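Local coordinates for protein putative transcriptional regulator, sugar-binding family (Arthrobacter aurescens, PDB 3NZE) that probably acts as a DNA-binding transcriptional regulator of the SorC family whose sugar-binding domain, the part crystallised here, is likely to sense a carbohydrate effector, at residues P5-T8 with G9-E13; S14-R17 with N18-V22; T67-A70 with V71-L75; G98-Y101 with A102-M106; A129-K132 with T133-N137. One frame throughout, in Å; residues are numbered along the deposited sequence.

In the fold
All five contacts are short-range, made within a helix or at its end, so they differ mainly in where the helix lies. Contacts 1 and 2 share helix 9-20: contact 1 caps its start through polar side chains, and contact 2 ends it at a glycine. Contact 3 lies nearest the chain's centre, about 12 Å from it, with half of its touching residues buried. Contact 4, on the next crossover helix, packs Tyr101 and Ile105 against Ser69 of contact 3. Contact 5 is a surface contact whose lysine chain crosses a tryptophan face; its centre is about 47 Å from that of contact 1, on the opposite side of the chain's centre.

Contact 1: residues P5-T8 with G9-E13; sequences PFDT and GPELE
Thr8 and Glu11 grip each other reciprocally. The backbone N of Thr8 donates to Glu11 OE1 at 3.0 Å, nearly straight (167° at the hydrogen) and onto the lone pair turned away from the other carboxylate oxygen. In return, Glu11 N donates to Thr8 OG1 at 3.2 Å. OG1 sits between its own backbone N and carbonyl carbon (chi1 63°), which turns the hydroxyl oxygen over the first helical turn; there it also meets the CG methylene of Glu11 at 3.3 Å and Pro10 CD at 3.4 Å. This exchange is a capping box, with Thr8 as the N-cap of helix 9-20, and it supplies a side-chain acceptor to an amide of the first turn. The carbonyl of Thr8 opens the regular helical pattern: its O accepts from Leu12 N at 3.0 Å, while a bond from Glu11 N to the same oxygen is weak. Leu12 folds back beside that carbonyl, CG lying 3.5 Å from Thr8 O.

One residue further out, Asp7 brings a second acidic group to the cap. Its OD1 is 3.5 Å from Glu11 OE1, two acceptors with their carboxylate planes 63° apart, a proximity that probably costs some electrostatic energy. Asp7 is held from elsewhere: OD2 takes hydrogen bonds from Ser4 N and Gln15 NE2, and Asp7 O accepts from Arg259 NH2.

Contact 2: residues S14-R17 with N18-V22; sequences SQIR and NQYGV
Ser14 O, Gln15 O and Ile16 O accept in turn from Asn18 N, Gln19 N and Tyr20 N at 2.8 to 3.0 Å, and Arg17 O accepts from Gly21 N at 2.9 Å. That last donor stands well above the carbonyl plane, which fits the C-terminal end of helix 9-20: Gly21 leaves the helix with positive phi (62°), a conformation that favours glycine.

On the inward side, Ile16 sends its CG2 branch to the ring of Tyr20, 4.1 Å from CD2, the two side chains crossing at a slant. The same methyl lies 4.2 Å from Val22 CG2, beyond the glycine turn. Ala258 and Leu261 of helix 255-261 pack on Ile16, Leu243 of helix 236-244 packs on both Tyr20 and Val22, and the Tyr20 hydroxyl is hydrogen-bonded to Leu261 O.

The outer side is polar. Arg17 CG passes 3.2 Å from Val22 O; beyond it the chain bends at chi3 (-53°). A water lying in the guanidinium plane, at its edge, accepts from Arg17 NE and donates to Asn18 OD1 at 2.8 Å.

Contact 3: residues T67-A70 with V71-L75; sequences TLSA and VSRHL
Ser72 reaches back along its own helix to the carbonyl of Ser69. Its CB lies 3.4 Å from Leu68 O, the acceptor of Ser72 N, and 3.6 Å from Ser69 O. With chi1 at 71°, OG stands between the backbone N and the carbonyl carbon, and this turns the hydroxyl onto Ser69 O, to which it donates at 2.6 Å. It approaches from the side, at 124° to the C=O, whereas Arg73 N reaches the same oxygen closer to the C=O direction, at 155°; Ser69 O is thus held by two donors. The buried hydroxyl is also hydrogen-bonded to Arg108 NH1 of helix 99-113. Replacing Ser72 by an alanine would probably leave Ser69 O with Arg73 N but without its hydroxyl donor, and Arg108 without this partner.

Neighbouring residues complete the last turns. Leu68 and Val71 point the same way side by side, CD1 of the leucine 4.2 Å from CB of the valine. Val71 N donates to Thr67 O at 3.0 Å. Ala70 O meets CD2 of the His74 ring at 3.0 Å, and NE2, bonded to that carbon, is hydrogen-bonded to Asp40 OD1 of helix 35-50.

Helix 66-73 is the crossover of a beta-alpha-beta unit between the parallel strands 59-62 and 84-87. Helix 35-50 touches it through Leu39 and Ala43 on Ala70 and Ile50 on Val71, while helix 99-113 packs Tyr101 and Ile105 onto Ser69.

Contact 4: residues G98-Y101 with A102-M106; sequences GITY and ASDIM
Backbone bonds join Gly98-Tyr101 to the residues four places on: Ala102 N to Gly98 O at 2.8 Å, then Ser103 N to Ile99 O, Asp104 N to Thr100 O and Ile105 N to Tyr101 O, the last the longest at 3.2 Å. Gly98 is the N-cap, and its phi of 130° would jam a CB against the preceding carbonyl oxygen.

The apolar contact is between Tyr101 and Ile105. Tyr101 swings CG opposite its backbone N (chi1 -172°), which sends the ring outward from the helix, with its CE2 atom 4.0 Å from Ile105 CD1; the two side chains cross at a slant. CG1 of the isoleucine rests 3.4 Å from Tyr101 O.

Helix 99-113 crosses from strand 84-87 to strand 116-118 in a beta-alpha-beta unit. Tyr101 and Ile105 face helix 66-73, where Tyr101 touches Ala66 and Ile105 touches Ser72, whereas Met106, a selenomethionine, touches Val85 and Gln87 of strand 84-87. The calcium-site residue Thr96, whose ion is absent from this chain, lies just before the helix, its side chain about 8 Å from that of Ile99.

Other polar residues make van der Waals contacts through their carbons: Asp104 lies alongside Thr100, OD2 3.9 Å from the CG2 methyl, and Ser103 puts its CB 3.3 Å from Ile99 O. The polar side-chain bond is that of the Ser103 hydroxyl, hydrogen-bonded to Arg107 NE.

Contact 5: residues A129-K132 with T133-N137; sequences ASTK and TAMWN
Ala129 O is approached by two groups of Thr133: the backbone N donates at 3.0 Å, and OG1 adds a weak bond at 3.3 Å. Further along, Met135 N donates to Thr131 O and Trp136 N to Lys132 O, both at 2.9 Å, which carries the helical pattern one residue past helix 129-135.

The main side-chain contact is a CH-pi interaction four residues apart. Lys132 is fully extended, all four torsions within a few degrees of 180°, and this straight chain crosses the Trp136 indole obliquely. CE lies over one face, 4.0 Å from the centroid of the five-membered ring and 21° off its normal; nearer the backbone, CG is 4.0 Å from CE3. The ammonium NZ continues to a weak hydrogen bond with Ser212 O. An alanine in place of Trp136 would probably leave CG and CE of Lys132 without the indole they rest against, and the chain freer to turn.

Trp136 also ties this surface helix to the next one, touching Val141 and Leu145 of helix 139-149, while its carbonyl accepts from Gln142 NE2; Phe126, in the preceding loop, packs on Thr131 and Lys132.

Contact 1: residues P5-T8 with G9-E13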
loop_
_atom_site.group_PDB
_atom_site.type_symbol
_atom_site.label_atom_id
_atom_site.label_comp_id
_atom_site.label_asym_id
_atom_site.label_seq_id
_atom_site.Cartn_x
_atom_site.Cartn_y
_atom_site.Cartn_z
ATOM N N PRO A 5 14.750 -24.801 -2.327
ATOM C CA PRO A 5 13.841 -24.466 -1.225
ATOM C C PRO A 5 14.610 -24.201 0.068
ATOM O O PRO A 5 14.009 -23.902 1.101
ATOM C CB PRO A 5 13.006 -25.737 -1.051
ATOM C CG PRO A 5 13.343 -26.616 -2.202
ATOM C CD PRO A 5 14.709 -26.236 -2.643
ATOM N N PHE A 6 15.929 -24.324 0.007
ATOM C CA PHE A 6 16.773 -24.066 1.161
ATOM C C PHE A 6 17.475 -22.720 1.033
ATOM O O PHE A 6 18.325 -22.371 1.856
ATOM C CB PHE A 6 17.813 -25.175 1.302
ATOM C CG PHE A 6 17.215 -26.555 1.323
ATOM C CD1 PHE A 6 16.637 -27.055 2.478
ATOM C CD2 PHE A 6 17.220 -27.344 0.190
ATOM C CE1 PHE A 6 16.081 -28.318 2.501
ATOM C CE2 PHE A 6 16.655 -28.606 0.208
ATOM C CZ PHE A 6 16.090 -29.091 1.366
ATOM N N ASP A 7 17.130 -21.969 -0.006
ATOM C CA ASP A 7 17.805 -20.702 -0.253
ATOM C C ASP A 7 17.611 -19.724 0.896
ATOM O O ASP A 7 16.530 -19.647 1.474
ATOM C CB ASP A 7 17.323 -20.087 -1.560
ATOM C CG ASP A 7 17.908 -20.779 -2.765
ATOM O OD1 ASP A 7 18.848 -21.587 -2.590
ATOM O OD2 ASP A 7 17.433 -20.515 -3.883
ATOM N N THR A 8 18.672 -18.989 1.213
ATOM C CA THR A 8 18.672 -18.046 2.317
ATOM C C THR A 8 17.927 -16.787 1.919
ATOM O O THR A 8 17.652 -16.566 0.733
ATOM C CB THR A 8 20.103 -17.624 2.676
ATOM O OG1 THR A 8 20.690 -16.952 1.553
ATOM C CG2 THR A 8 20.952 -18.840 3.037
ATOM N N GLY A 9 17.617 -15.956 2.912
ATOM C CA GLY A 9 17.001 -14.665 2.661
ATOM C C GLY A 9 17.752 -13.868 1.597
ATOM O O GLY A 9 17.152 -13.397 0.630
ATOM N N PRO A 10 19.072 -13.702 1.775
ATOM C CA PRO A 10 19.894 -12.957 0.818
ATOM C C PRO A 10 19.858 -13.547 -0.587
ATOM O O PRO A 10 19.932 -12.793 -1.557
ATOM C CB PRO A 10 21.300 -13.063 1.412
ATOM C CG PRO A 10 21.063 -13.201 2.883
ATOM C CD PRO A 10 19.821 -14.041 2.997
ATOM N N GLU A 11 19.758 -14.866 -0.707
ATOM C CA GLU A 11 19.700 -15.473 -2.035
ATOM C C GLU A 11 18.347 -15.180 -2.683
ATOM O O GLU A 11 18.253 -14.915 -3.888
ATOM C CB GLU A 11 19.972 -16.981 -1.971
ATOM C CG GLU A 11 21.420 -17.331 -1.627
ATOM C CD GLU A 11 21.648 -18.826 -1.463
ATOM O OE1 GLU A 11 20.888 -19.474 -0.710
ATOM O OE2 GLU A 11 22.598 -19.351 -2.082
ATOM N N LEU A 12 17.294 -15.207 -1.873
ATOM C CA LEU A 12 15.967 -14.843 -2.360
ATOM C C LEU A 12 15.926 -13.366 -2.766
ATOM O O LEU A 12 15.266 -13.009 -3.743
ATOM C CB LEU A 12 14.889 -15.156 -1.310
ATOM C CG LEU A 12 14.687 -16.659 -1.060
ATOM C CD1 LEU A 12 13.915 -16.907 0.236
ATOM C CD2 LEU A 12 13.976 -17.303 -2.238
ATOM N N GLU A 13 16.626 -12.513 -2.017
ATOM C CA GLU A 13 16.673 -11.093 -2.353
ATOM C C GLU A 13 17.305 -10.934 -3.725
ATOM O O GLU A 13 16.806 -10.188 -4.568
ATOM C CB GLU A 13 17.449 -10.298 -1.304
ATOM C CG GLU A 13 16.700 -10.215 0.015
ATOM C CD GLU A 13 17.526 -9.664 1.160
ATOM O OE1 GLU A 13 18.742 -9.428 0.981
ATOM O OE2 GLU A 13 16.950 -9.465 2.253
#

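Contact 2: residues S14-R17 with N18-V22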
loop_
_atom_site.group_PDB
_atom_site.type_symbol
_atom_site.label_atom_id
_atom_site.label_comp_id
_atom_site.label_asym_id
_atom_site.label_seq_id
_atom_site.Cartn_x
_atom_site.Cartn_y
_atom_site.Cartn_z
ATOM N N SER A 14 18.403 -11.646 -3.947
ATOM C CA SER A 14 19.087 -11.559 -5.222
ATOM C C SER A 14 18.174 -11.978 -6.362
ATOM O O SER A 14 18.107 -11.312 -7.402
ATOM C CB SER A 14 20.337 -12.437 -5.222
ATOM O OG SER A 14 21.014 -12.302 -6.453
ATOM N N GLN A 15 17.466 -13.089 -6.173
ATOM C CA GLN A 15 16.581 -13.584 -7.214
ATOM C C GLN A 15 15.472 -12.596 -7.537
ATOM O O GLN A 15 15.179 -12.351 -8.703
ATOM C CB GLN A 15 16.030 -14.967 -6.848
ATOM C CG GLN A 15 17.137 -16.014 -6.760
ATOM C CD GLN A 15 16.726 -17.281 -6.037
ATOM O OE1 GLN A 15 15.589 -17.737 -6.146
ATOM N NE2 GLN A 15 17.663 -17.867 -5.297
ATOM N N ILE A 16 14.843 -12.033 -6.503
ATOM C CA ILE A 16 13.775 -11.064 -6.711
ATOM C C ILE A 16 14.301 -9.775 -7.344
ATOM O O ILE A 16 13.673 -9.221 -8.250
ATOM C CB ILE A 16 13.043 -10.775 -5.386
ATOM C CG1 ILE A 16 12.314 -12.040 -4.925
ATOM C CG2 ILE A 16 12.091 -9.597 -5.535
ATOM C CD1 ILE A 16 11.831 -11.995 -3.474
ATOM N N ARG A 17 15.450 -9.294 -6.874
ATOM C CA ARG A 17 16.079 -8.109 -7.468
ATOM C C ARG A 17 16.256 -8.294 -8.971
ATOM O O ARG A 17 15.918 -7.420 -9.778
ATOM C CB ARG A 17 17.463 -7.867 -6.858
ATOM C CG ARG A 17 17.533 -6.768 -5.826
ATOM C CD ARG A 17 18.958 -6.259 -5.687
ATOM N NE ARG A 17 19.917 -7.331 -5.434
ATOM C CZ ARG A 17 20.174 -7.847 -4.232
ATOM N NH1 ARG A 17 21.072 -8.814 -4.097
ATOM N NH2 ARG A 17 19.533 -7.403 -3.161
ATOM N N ASN A 18 16.811 -9.438 -9.347
ATOM C CA ASN A 18 17.126 -9.690 -10.749
ATOM C C ASN A 18 15.900 -9.933 -11.609
ATOM O O ASN A 18 15.851 -9.531 -12.775
ATOM C CB ASN A 18 18.125 -10.847 -10.880
ATOM C CG ASN A 18 19.515 -10.458 -10.412
ATOM O OD1 ASN A 18 19.881 -9.286 -10.472
ATOM N ND2 ASN A 18 20.285 -11.428 -9.925
ATOM N N GLN A 19 14.906 -10.594 -11.035
ATOM C CA GLN A 19 13.720 -10.961 -11.795
ATOM C C GLN A 19 12.697 -9.829 -11.858
ATOM O O GLN A 19 11.991 -9.689 -12.856
ATOM C CB GLN A 19 13.098 -12.235 -11.209
ATOM C CG GLN A 19 11.818 -12.705 -11.879
ATOM C CD GLN A 19 11.298 -13.998 -11.262
ATOM O OE1 GLN A 19 12.038 -14.711 -10.577
ATOM N NE2 GLN A 19 10.025 -14.303 -11.499
ATOM N N TYR A 20 12.615 -9.013 -10.806
ATOM C CA TYR A 20 11.574 -7.989 -10.742
ATOM C C TYR A 20 12.091 -6.553 -10.754
ATOM O O TYR A 20 11.301 -5.621 -10.831
ATOM C CB TYR A 20 10.647 -8.210 -9.538
ATOM C CG TYR A 20 9.834 -9.475 -9.676
ATOM C CD1 TYR A 20 8.674 -9.495 -10.448
ATOM C CD2 TYR A 20 10.247 -10.657 -9.070
ATOM C CE1 TYR A 20 7.927 -10.659 -10.589
ATOM C CE2 TYR A 20 9.509 -11.826 -9.209
ATOM C CZ TYR A 20 8.351 -11.818 -9.972
ATOM O OH TYR A 20 7.613 -12.974 -10.117
ATOM N N GLY A 21 13.408 -6.379 -10.676
ATOM C CA GLY A 21 13.991 -5.054 -10.793
ATOM C C GLY A 21 13.557 -4.080 -9.708
ATOM O O GLY A 21 13.328 -2.896 -9.975
ATOM N N VAL A 22 13.431 -4.582 -8.485
ATOM C CA VAL A 22 13.189 -3.740 -7.319
ATOM C C VAL A 22 14.233 -4.066 -6.265
ATOM O O VAL A 22 14.784 -5.166 -6.254
ATOM C CB VAL A 22 11.806 -3.973 -6.693
ATOM C CG1 VAL A 22 10.720 -3.516 -7.639
ATOM C CG2 VAL A 22 11.636 -5.446 -6.307
HETATM O O HOH W 1 20.996 -7.900 -8.362
#

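Contact 3: residues T67-A70 with V71-L75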
loop_
_atom_site.group_PDB
_atom_site.type_symbol
_atom_site.label_atom_id
_atom_site.label_comp_id
_atom_site.label_asym_id
_atom_site.label_seq_id
_atom_site.Cartn_x
_atom_site.Cartn_y
_atom_site.Cartn_z
ATOM N N THR A 67 -1.734 -3.508 6.833
ATOM C CA THR A 67 -0.285 -3.614 6.767
ATOM C C THR A 67 0.369 -2.335 7.270
ATOM O O THR A 67 1.267 -2.373 8.098
ATOM C CB THR A 67 0.189 -3.942 5.350
ATOM O OG1 THR A 67 -0.362 -5.210 4.972
ATOM C CG2 THR A 67 1.734 -4.024 5.305
ATOM N N LEU A 68 -0.091 -1.198 6.771
ATOM C CA LEU A 68 0.505 0.066 7.171
ATOM C C LEU A 68 0.288 0.376 8.657
ATOM O O LEU A 68 1.101 1.057 9.289
ATOM C CB LEU A 68 -0.009 1.194 6.281
ATOM C CG LEU A 68 1.028 1.665 5.262
ATOM C CD1 LEU A 68 2.165 2.333 6.033
ATOM C CD2 LEU A 68 1.552 0.499 4.418
ATOM N N SER A 69 -0.794 -0.142 9.220
ATOM C CA SER A 69 -1.018 0.032 10.649
ATOM C C SER A 69 0.117 -0.642 11.415
ATOM O O SER A 69 0.715 -0.046 12.310
ATOM C CB SER A 69 -2.349 -0.574 11.068
ATOM O OG SER A 69 -2.671 -0.171 12.385
ATOM N N ALA A 70 0.410 -1.888 11.051
ATOM C CA ALA A 70 1.509 -2.617 11.689
ATOM C C ALA A 70 2.830 -1.876 11.513
ATOM O O ALA A 70 3.595 -1.719 12.464
ATOM C CB ALA A 70 1.594 -4.031 11.151
ATOM N N VAL A 71 3.104 -1.418 10.295
ATOM C CA VAL A 71 4.296 -0.624 10.039
ATOM C C VAL A 71 4.367 0.600 10.955
ATOM O O VAL A 71 5.415 0.891 11.543
ATOM C CB VAL A 71 4.342 -0.187 8.568
ATOM C CG1 VAL A 71 5.474 0.814 8.309
ATOM C CG2 VAL A 71 4.472 -1.411 7.674
ATOM N N SER A 72 3.248 1.307 11.099
ATOM C CA SER A 72 3.251 2.538 11.871
ATOM C C SER A 72 3.596 2.294 13.334
ATOM O O SER A 72 4.118 3.176 14.004
ATOM C CB SER A 72 1.905 3.254 11.763
ATOM O OG SER A 72 0.889 2.559 12.470
ATOM N N ARG A 73 3.295 1.100 13.829
ATOM C CA ARG A 73 3.596 0.768 15.217
ATOM C C ARG A 73 5.082 0.533 15.467
ATOM O O ARG A 73 5.528 0.549 16.612
ATOM C CB ARG A 73 2.788 -0.446 15.672
ATOM C CG ARG A 73 1.303 -0.178 15.772
ATOM C CD ARG A 73 0.571 -1.362 16.362
ATOM N NE ARG A 73 -0.873 -1.195 16.265
ATOM C CZ ARG A 73 -1.615 -0.540 17.152
ATOM N NH1 ARG A 73 -2.925 -0.442 16.972
ATOM N NH2 ARG A 73 -1.050 0.017 18.217
ATOM N N HIS A 74 5.854 0.329 14.398
ATOM C CA HIS A 74 7.278 -0.008 14.557
ATOM C C HIS A 74 8.257 1.091 14.148
ATOM O O HIS A 74 9.478 0.894 14.170
ATOM C CB HIS A 74 7.597 -1.313 13.815
ATOM C CG HIS A 74 6.850 -2.497 14.346
ATOM N ND1 HIS A 74 7.202 -3.133 15.514
ATOM C CD2 HIS A 74 5.764 -3.153 13.875
ATOM C CE1 HIS A 74 6.367 -4.131 15.739
ATOM N NE2 HIS A 74 5.491 -4.171 14.755
ATOM N N LEU A 75 7.724 2.251 13.784
ATOM C CA LEU A 75 8.560 3.372 13.383
ATOM C C LEU A 75 9.529 3.802 14.484
ATOM O O LEU A 75 9.170 3.837 15.660
ATOM C CB LEU A 75 7.679 4.552 12.975
ATOM C CG LEU A 75 6.744 4.305 11.781
ATOM C CD1 LEU A 75 5.932 5.558 11.481
ATOM C CD2 LEU A 75 7.548 3.900 10.554
#

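Contact 4: residues G98-Y101 with A102-M106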
loop_
_atom_site.group_PDB
_atom_site.type_symbol
_atom_site.label_atom_id
_atom_site.label_comp_id
_atom_site.label_asym_id
_atom_site.label_seq_id
_atom_site.Cartn_x
_atom_site.Cartn_y
_atom_site.Cartn_z
ATOM N N GLY A 98 -13.055 2.539 10.194
ATOM C CA GLY A 98 -11.894 3.027 9.485
ATOM C C GLY A 98 -11.359 4.376 9.903
ATOM O O GLY A 98 -10.160 4.607 9.811
ATOM N N ILE A 99 -12.235 5.286 10.323
ATOM C CA ILE A 99 -11.778 6.657 10.523
ATOM C C ILE A 99 -10.767 6.763 11.662
ATOM O O ILE A 99 -9.710 7.364 11.501
ATOM C CB ILE A 99 -12.944 7.645 10.723
ATOM C CG1 ILE A 99 -13.819 7.663 9.464
ATOM C CG2 ILE A 99 -12.399 9.043 10.992
ATOM C CD1 ILE A 99 -15.074 8.543 9.593
ATOM N N THR A 100 -11.092 6.178 12.806
ATOM C CA THR A 100 -10.191 6.197 13.950
ATOM C C THR A 100 -8.895 5.463 13.624
ATOM O O THR A 100 -7.801 5.939 13.920
ATOM C CB THR A 100 -10.850 5.551 15.175
ATOM O OG1 THR A 100 -12.041 6.283 15.512
ATOM C CG2 THR A 100 -9.888 5.542 16.358
ATOM N N TYR A 101 -9.038 4.308 12.989
ATOM C CA TYR A 101 -7.903 3.441 12.678
ATOM C C TYR A 101 -6.941 4.143 11.721
ATOM O O TYR A 101 -5.727 4.166 11.959
ATOM C CB TYR A 101 -8.446 2.153 12.072
ATOM C CG TYR A 101 -7.471 1.020 11.836
ATOM C CD1 TYR A 101 -7.122 0.157 12.864
ATOM C CD2 TYR A 101 -6.977 0.763 10.566
ATOM C CE1 TYR A 101 -6.257 -0.909 12.640
ATOM C CE2 TYR A 101 -6.120 -0.293 10.333
ATOM C CZ TYR A 101 -5.771 -1.126 11.372
ATOM O OH TYR A 101 -4.921 -2.182 11.145
ATOM N N ALA A 102 -7.474 4.721 10.648
ATOM C CA ALA A 102 -6.661 5.480 9.703
ATOM C C ALA A 102 -6.011 6.686 10.379
ATOM O O ALA A 102 -4.841 6.970 10.159
ATOM C CB ALA A 102 -7.510 5.927 8.492
ATOM N N SER A 103 -6.769 7.404 11.196
ATOM C CA SER A 103 -6.207 8.542 11.913
ATOM C C SER A 103 -5.036 8.148 12.818
ATOM O O SER A 103 -4.041 8.871 12.904
ATOM C CB SER A 103 -7.283 9.257 12.721
ATOM O OG SER A 103 -6.712 10.292 13.500
ATOM N N ASP A 104 -5.157 7.011 13.496
ATOM C CA ASP A 104 -4.096 6.551 14.385
ATOM C C ASP A 104 -2.816 6.267 13.617
ATOM O O ASP A 104 -1.717 6.545 14.109
ATOM C CB ASP A 104 -4.534 5.316 15.182
ATOM C CG ASP A 104 -5.546 5.656 16.272
ATOM O OD1 ASP A 104 -5.728 6.857 16.545
ATOM O OD2 ASP A 104 -6.138 4.728 16.855
ATOM N N ILE A 105 -2.968 5.702 12.426
ATOM C CA ILE A 105 -1.821 5.425 11.557
ATOM C C ILE A 105 -1.130 6.731 11.198
ATOM O O ILE A 105 0.086 6.877 11.382
ATOM C CB ILE A 105 -2.244 4.680 10.273
ATOM C CG1 ILE A 105 -2.733 3.274 10.620
ATOM C CG2 ILE A 105 -1.085 4.597 9.274
ATOM C CD1 ILE A 105 -3.445 2.589 9.486
HETATM N N MSE A 106 -1.908 7.697 10.713
HETATM C CA MSE A 106 -1.321 8.981 10.342
HETATM C C MSE A 106 -0.631 9.664 11.531
HETATM O O MSE A 106 0.473 10.197 11.394
HETATM C CB MSE A 106 -2.345 9.895 9.649
HETATM C CG MSE A 106 -3.072 9.250 8.480
HETATM SE SE MSE A 106 -1.842 8.808 7.015
HETATM C CE MSE A 106 -1.038 10.553 6.753
#

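Contact 5: residues A129-K132 with T133-N137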
loop_
_atom_site.group_PDB
_atom_site.type_symbol
_atom_site.label_atom_id
_atom_site.label_comp_id
_atom_site.label_asym_id
_atom_site.label_seq_id
_atom_site.Cartn_x
_atom_site.Cartn_y
_atom_site.Cartn_z
ATOM N N ALA A 129 -19.800 6.139 -8.936
ATOM C CA ALA A 129 -18.798 6.943 -9.617
ATOM C C ALA A 129 -19.184 8.417 -9.652
ATOM O O ALA A 129 -18.313 9.284 -9.588
ATOM C CB ALA A 129 -18.546 6.414 -11.029
ATOM N N SER A 130 -20.484 8.701 -9.746
ATOM C CA SER A 130 -20.942 10.083 -9.777
ATOM C C SER A 130 -20.613 10.821 -8.474
ATOM O O SER A 130 -20.433 12.041 -8.479
ATOM C CB SER A 130 -22.444 10.175 -10.101
ATOM O OG SER A 130 -23.234 9.482 -9.146
ATOM N N THR A 131 -20.529 10.089 -7.366
ATOM C CA THR A 131 -20.130 10.720 -6.110
ATOM C C THR A 131 -18.658 11.122 -6.162
ATOM O O THR A 131 -18.290 12.206 -5.711
ATOM C CB THR A 131 -20.381 9.825 -4.880
ATOM O OG1 THR A 131 -21.713 9.302 -4.945
ATOM C CG2 THR A 131 -20.208 10.637 -3.597
ATOM N N LYS A 132 -17.812 10.252 -6.708
ATOM C CA LYS A 132 -16.404 10.595 -6.835
ATOM C C LYS A 132 -16.230 11.846 -7.677
ATOM O O LYS A 132 -15.514 12.763 -7.283
ATOM C CB LYS A 132 -15.583 9.464 -7.445
ATOM C CG LYS A 132 -14.108 9.853 -7.541
ATOM C CD LYS A 132 -13.267 8.826 -8.247
ATOM C CE LYS A 132 -11.814 9.272 -8.274
ATOM N NZ LYS A 132 -10.945 8.235 -8.874
ATOM N N THR A 133 -16.888 11.871 -8.837
ATOM C CA THR A 133 -16.855 13.023 -9.723
ATOM C C THR A 133 -17.192 14.305 -8.973
ATOM O O THR A 133 -16.467 15.304 -9.062
ATOM C CB THR A 133 -17.830 12.838 -10.903
ATOM O OG1 THR A 133 -17.420 11.702 -11.675
ATOM C CG2 THR A 133 -17.847 14.075 -11.792
ATOM N N ALA A 134 -18.292 14.269 -8.227
ATOM C CA ALA A 134 -18.709 15.427 -7.440
ATOM C C ALA A 134 -17.650 15.835 -6.405
ATOM O O ALA A 134 -17.247 16.993 -6.344
ATOM C CB ALA A 134 -20.048 15.159 -6.768
HETATM N N MSE A 135 -17.191 14.879 -5.600
HETATM C CA MSE A 135 -16.197 15.165 -4.572
HETATM C C MSE A 135 -14.864 15.691 -5.106
HETATM O O MSE A 135 -14.186 16.473 -4.435
HETATM C CB MSE A 135 -15.959 13.933 -3.696
HETATM C CG MSE A 135 -17.069 13.713 -2.686
HETATM SE SE MSE A 135 -17.011 14.983 -1.191
HETATM C CE MSE A 135 -15.611 14.066 -0.184
ATOM N N TRP A 136 -14.481 15.263 -6.306
ATOM C CA TRP A 136 -13.221 15.709 -6.884
ATOM C C TRP A 136 -13.300 17.155 -7.390
ATOM O O TRP A 136 -12.308 17.715 -7.857
ATOM C CB TRP A 136 -12.749 14.734 -7.983
ATOM C CG TRP A 136 -11.725 13.724 -7.500
ATOM C CD1 TRP A 136 -10.551 13.401 -8.113
ATOM C CD2 TRP A 136 -11.773 12.937 -6.291
ATOM N NE1 TRP A 136 -9.874 12.457 -7.381
ATOM C CE2 TRP A 136 -10.597 12.159 -6.255
ATOM C CE3 TRP A 136 -12.694 12.814 -5.242
ATOM C CZ2 TRP A 136 -10.319 11.265 -5.221
ATOM C CZ3 TRP A 136 -12.419 11.924 -4.208
ATOM C CH2 TRP A 136 -11.232 11.166 -4.201
ATOM N N ASN A 137 -14.488 17.745 -7.286
ATOM C CA ASN A 137 -14.699 19.152 -7.611
ATOM C C ASN A 137 -14.789 20.025 -6.364
ATOM O O ASN A 137 -15.104 21.215 -6.442
ATOM C CB ASN A 137 -15.975 19.315 -8.421
ATOM C CG ASN A 137 -15.712 19.883 -9.787
ATOM O OD1 ASN A 137 -15.520 19.141 -10.751
ATOM N ND2 ASN A 137 -15.677 21.208 -9.878
#